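Hypothetical protein Rv0793 (Mycobacterium tuberculosis, PDB 1Y0H) is a putative homodimeric monooxygenase that might take part in antibiotic biosynthesis or scavenge reactive oxygen species to help evade host defences. Local coordinates at residues 8-13 / 55-60. Residues are numbered along the deposited sequence; the frame is centred on the assembly and turned at random. Where two conformers were deposited one is given.
Sequences VIARFM and LFERYR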
loop_
_atom_site.group_PDB
_atom_site.type_symbol
_atom_site.label_atom_id
_atom_site.label_comp_id
_atom_site.label_asym_id
_atom_site.label_seq_id
_atom_site.Cartn_x
_atom_site.Cartn_y
_atom_site.Cartn_z
ATOM N N VAL A 8 -1.630 -5.435 -4.160
ATOM C CA VAL A 8 -1.001 -4.630 -5.192
ATOM C C VAL A 8 -1.077 -3.184 -4.742
ATOM O O VAL A 8 -2.110 -2.741 -4.216
ATOM C CB VAL A 8 -1.742 -4.751 -6.558
ATOM C CG1 VAL A 8 -1.052 -3.921 -7.641
ATOM C CG2 VAL A 8 -1.847 -6.203 -6.993
ATOM N N ILE A 9 0.033 -2.469 -4.905
ATOM C CA ILE A 9 0.018 -1.016 -4.774
ATOM C C ILE A 9 0.215 -0.468 -6.174
ATOM O O ILE A 9 1.146 -0.859 -6.870
ATOM C CB ILE A 9 1.152 -0.496 -3.858
ATOM C CG1 ILE A 9 0.967 -1.010 -2.442
ATOM C CG2 ILE A 9 1.197 1.061 -3.855
ATOM C CD1 ILE A 9 2.201 -0.790 -1.538
ATOM N N ALA A 10 -0.655 0.453 -6.575
ATOM C CA ALA A 10 -0.503 1.120 -7.870
ATOM C C ALA A 10 -0.492 2.612 -7.606
ATOM O O ALA A 10 -1.434 3.149 -7.001
ATOM C CB ALA A 10 -1.639 0.755 -8.805
ATOM N N ARG A 11 0.564 3.266 -8.073
ATOM C CA ARG A 11 0.748 4.714 -7.875
ATOM C C ARG A 11 0.634 5.442 -9.199
ATOM O O ARG A 11 1.266 5.045 -10.192
ATOM C CB ARG A 11 2.112 5.002 -7.236
ATOM C CG ARG A 11 2.403 4.134 -6.032
ATOM C CD ARG A 11 3.647 4.590 -5.279
ATOM N NE ARG A 11 3.241 5.226 -4.026
ATOM C CZ ARG A 11 3.536 4.781 -2.807
ATOM N NH1 ARG A 11 3.077 5.435 -1.759
ATOM N NH2 ARG A 11 4.300 3.706 -2.620
ATOM N N PHE A 12 -0.170 6.512 -9.204
ATOM C CA PHE A 12 -0.456 7.281 -10.423
ATOM C C PHE A 12 -0.039 8.719 -10.226
ATOM O O PHE A 12 -0.414 9.340 -9.230
ATOM C CB PHE A 12 -1.948 7.264 -10.754
ATOM C CG PHE A 12 -2.543 5.889 -10.827
ATOM C CD1 PHE A 12 -2.923 5.217 -9.663
ATOM C CD2 PHE A 12 -2.731 5.273 -12.060
ATOM C CE1 PHE A 12 -3.464 3.924 -9.741
ATOM C CE2 PHE A 12 -3.288 3.999 -12.146
ATOM C CZ PHE A 12 -3.648 3.325 -10.989
ATOM N N MET A 13 0.710 9.251 -11.188
ATOM C CA MET A 13 1.173 10.626 -11.104
ATOM C C MET A 13 0.585 11.423 -12.277
ATOM O O MET A 13 1.204 11.548 -13.334
ATOM C CB MET A 13 2.711 10.677 -11.041
ATOM C CG MET A 13 3.319 10.075 -9.770
ATOM S SD MET A 13 3.292 8.245 -9.733
ATOM C CE MET A 13 4.482 7.876 -8.433
ATOM N N LEU A 55 -3.784 3.322 -5.415
ATOM C CA LEU A 55 -4.715 2.219 -5.148
ATOM C C LEU A 55 -4.010 1.200 -4.294
ATOM O O LEU A 55 -2.864 0.840 -4.568
ATOM C CB LEU A 55 -5.185 1.536 -6.448
ATOM C CG LEU A 55 -6.282 2.248 -7.233
ATOM C CD1 LEU A 55 -6.320 1.628 -8.619
ATOM C CD2 LEU A 55 -7.654 2.129 -6.559
ATOM N N PHE A 56 -4.686 0.758 -3.236
ATOM C CA PHE A 56 -4.249 -0.438 -2.538
ATOM C C PHE A 56 -5.287 -1.522 -2.793
ATOM O O PHE A 56 -6.465 -1.330 -2.523
ATOM C CB PHE A 56 -4.062 -0.195 -1.037
ATOM C CG PHE A 56 -3.314 -1.300 -0.360
ATOM C CD1 PHE A 56 -3.979 -2.251 0.398
ATOM C CD2 PHE A 56 -1.945 -1.404 -0.508
ATOM C CE1 PHE A 56 -3.276 -3.295 1.013
ATOM C CE2 PHE A 56 -1.230 -2.446 0.102
ATOM C CZ PHE A 56 -1.910 -3.395 0.855
ATOM N N GLU A 57 -4.826 -2.657 -3.309
ATOM C CA GLU A 57 -5.701 -3.741 -3.748
ATOM C C GLU A 57 -5.289 -5.032 -3.065
ATOM O O GLU A 57 -4.103 -5.302 -2.908
ATOM C CB GLU A 57 -5.562 -3.943 -5.258
ATOM C CG GLU A 57 -5.490 -2.657 -6.047
ATOM C CD GLU A 57 -5.126 -2.848 -7.505
ATOM O OE1 GLU A 57 -5.308 -3.969 -8.066
ATOM O OE2 GLU A 57 -4.665 -1.843 -8.098
ATOM N N ARG A 58 -6.281 -5.815 -2.652
ATOM C CA ARG A 58 -6.026 -7.121 -2.052
ATOM C C ARG A 58 -6.893 -8.162 -2.740
ATOM O O ARG A 58 -8.096 -7.963 -2.879
ATOM C CB ARG A 58 -6.394 -7.098 -0.567
ATOM C CG ARG A 58 -5.482 -6.308 0.350
ATOM C CD ARG A 58 -6.066 -6.450 1.763
ATOM N NE ARG A 58 -5.320 -5.752 2.804
ATOM C CZ ARG A 58 -5.649 -4.562 3.293
ATOM N NH1 ARG A 58 -4.906 -4.016 4.244
ATOM N NH2 ARG A 58 -6.709 -3.911 2.826
ATOM N N TYR A 59 -6.270 -9.280 -3.121
ATOM C CA TYR A 59 -6.924 -10.371 -3.838
ATOM C C TYR A 59 -6.768 -11.654 -3.049
ATOM O O TYR A 59 -5.773 -11.854 -2.362
ATOM C CB TYR A 59 -6.366 -10.506 -5.263
ATOM C CG TYR A 59 -6.638 -9.248 -6.044
ATOM C CD1 TYR A 59 -7.874 -9.038 -6.651
ATOM C CD2 TYR A 59 -5.676 -8.241 -6.129
ATOM C CE1 TYR A 59 -8.151 -7.843 -7.338
ATOM C CE2 TYR A 59 -5.948 -7.043 -6.814
ATOM C CZ TYR A 59 -7.193 -6.859 -7.404
ATOM O OH TYR A 59 -7.466 -5.684 -8.080
ATOM N N ARG A 60 -7.765 -12.520 -3.161
ATOM C CA ARG A 60 -7.790 -13.754 -2.395
ATOM C C ARG A 60 -6.723 -14.742 -2.871
ATOM O O ARG A 60 -6.348 -15.650 -2.136
ATOM C CB ARG A 60 -9.192 -14.373 -2.435
ATOM C CG ARG A 60 -10.259 -13.382 -1.961
ATOM C CD ARG A 60 -11.549 -14.019 -1.449
ATOM N NE ARG A 60 -12.137 -13.151 -0.423
ATOM C CZ ARG A 60 -12.927 -12.105 -0.664
ATOM N NH1 ARG A 60 -13.270 -11.778 -1.903
ATOM N NH2 ARG A 60 -13.384 -11.384 0.350
#
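Segments 8-13 and 55-60 lie on strands 6-12 and 53-59, the two central strands of the ferredoxin-like sheet of this ABM-family protein, which run antiparallel. Two hydrogen-bonded pairs, Val8 with Glu57 and Ala10 with Leu55, flank the non-hydrogen-bonded pair Ile9-Phe56. The straightest of the four bonds runs from Ala10 N to Leu55 O (3.0 Å, 168° at the hydrogen); Val8 N meets Glu57 O at 2.8 Å from above the carbonyl plane. On the face turned to helix 62-69, Val8 lies alongside the extended Glu57 chain, Val8 CB 3.9 Å from Glu57 OE1, while Val8 CG2 reaches the edge of the Tyr59 ring at CE2. Further along, Phe12 swings its ring back so that CE1 touches Leu55 CD1 at 3.8 Å. The other face looks onto the second subunit: Phe56, with CG anti to the backbone N (chi1 -166°), brings the CD2 edge of its ring to Ile9 CG1 at 3.5 Å, and stacks on its own counterpart there. The ring edge of Phe56, at CE1, sits over the centre of one face of the Arg58 guanidinium. Arg58 NE forms a salt bridge with Glu99 of its own chain, NH1 one with Asp43 of the second subunit. Back on the helix side, Tyr59 OH donates to Glu57 OE1 at 2.8 Å from above the carboxylate plane.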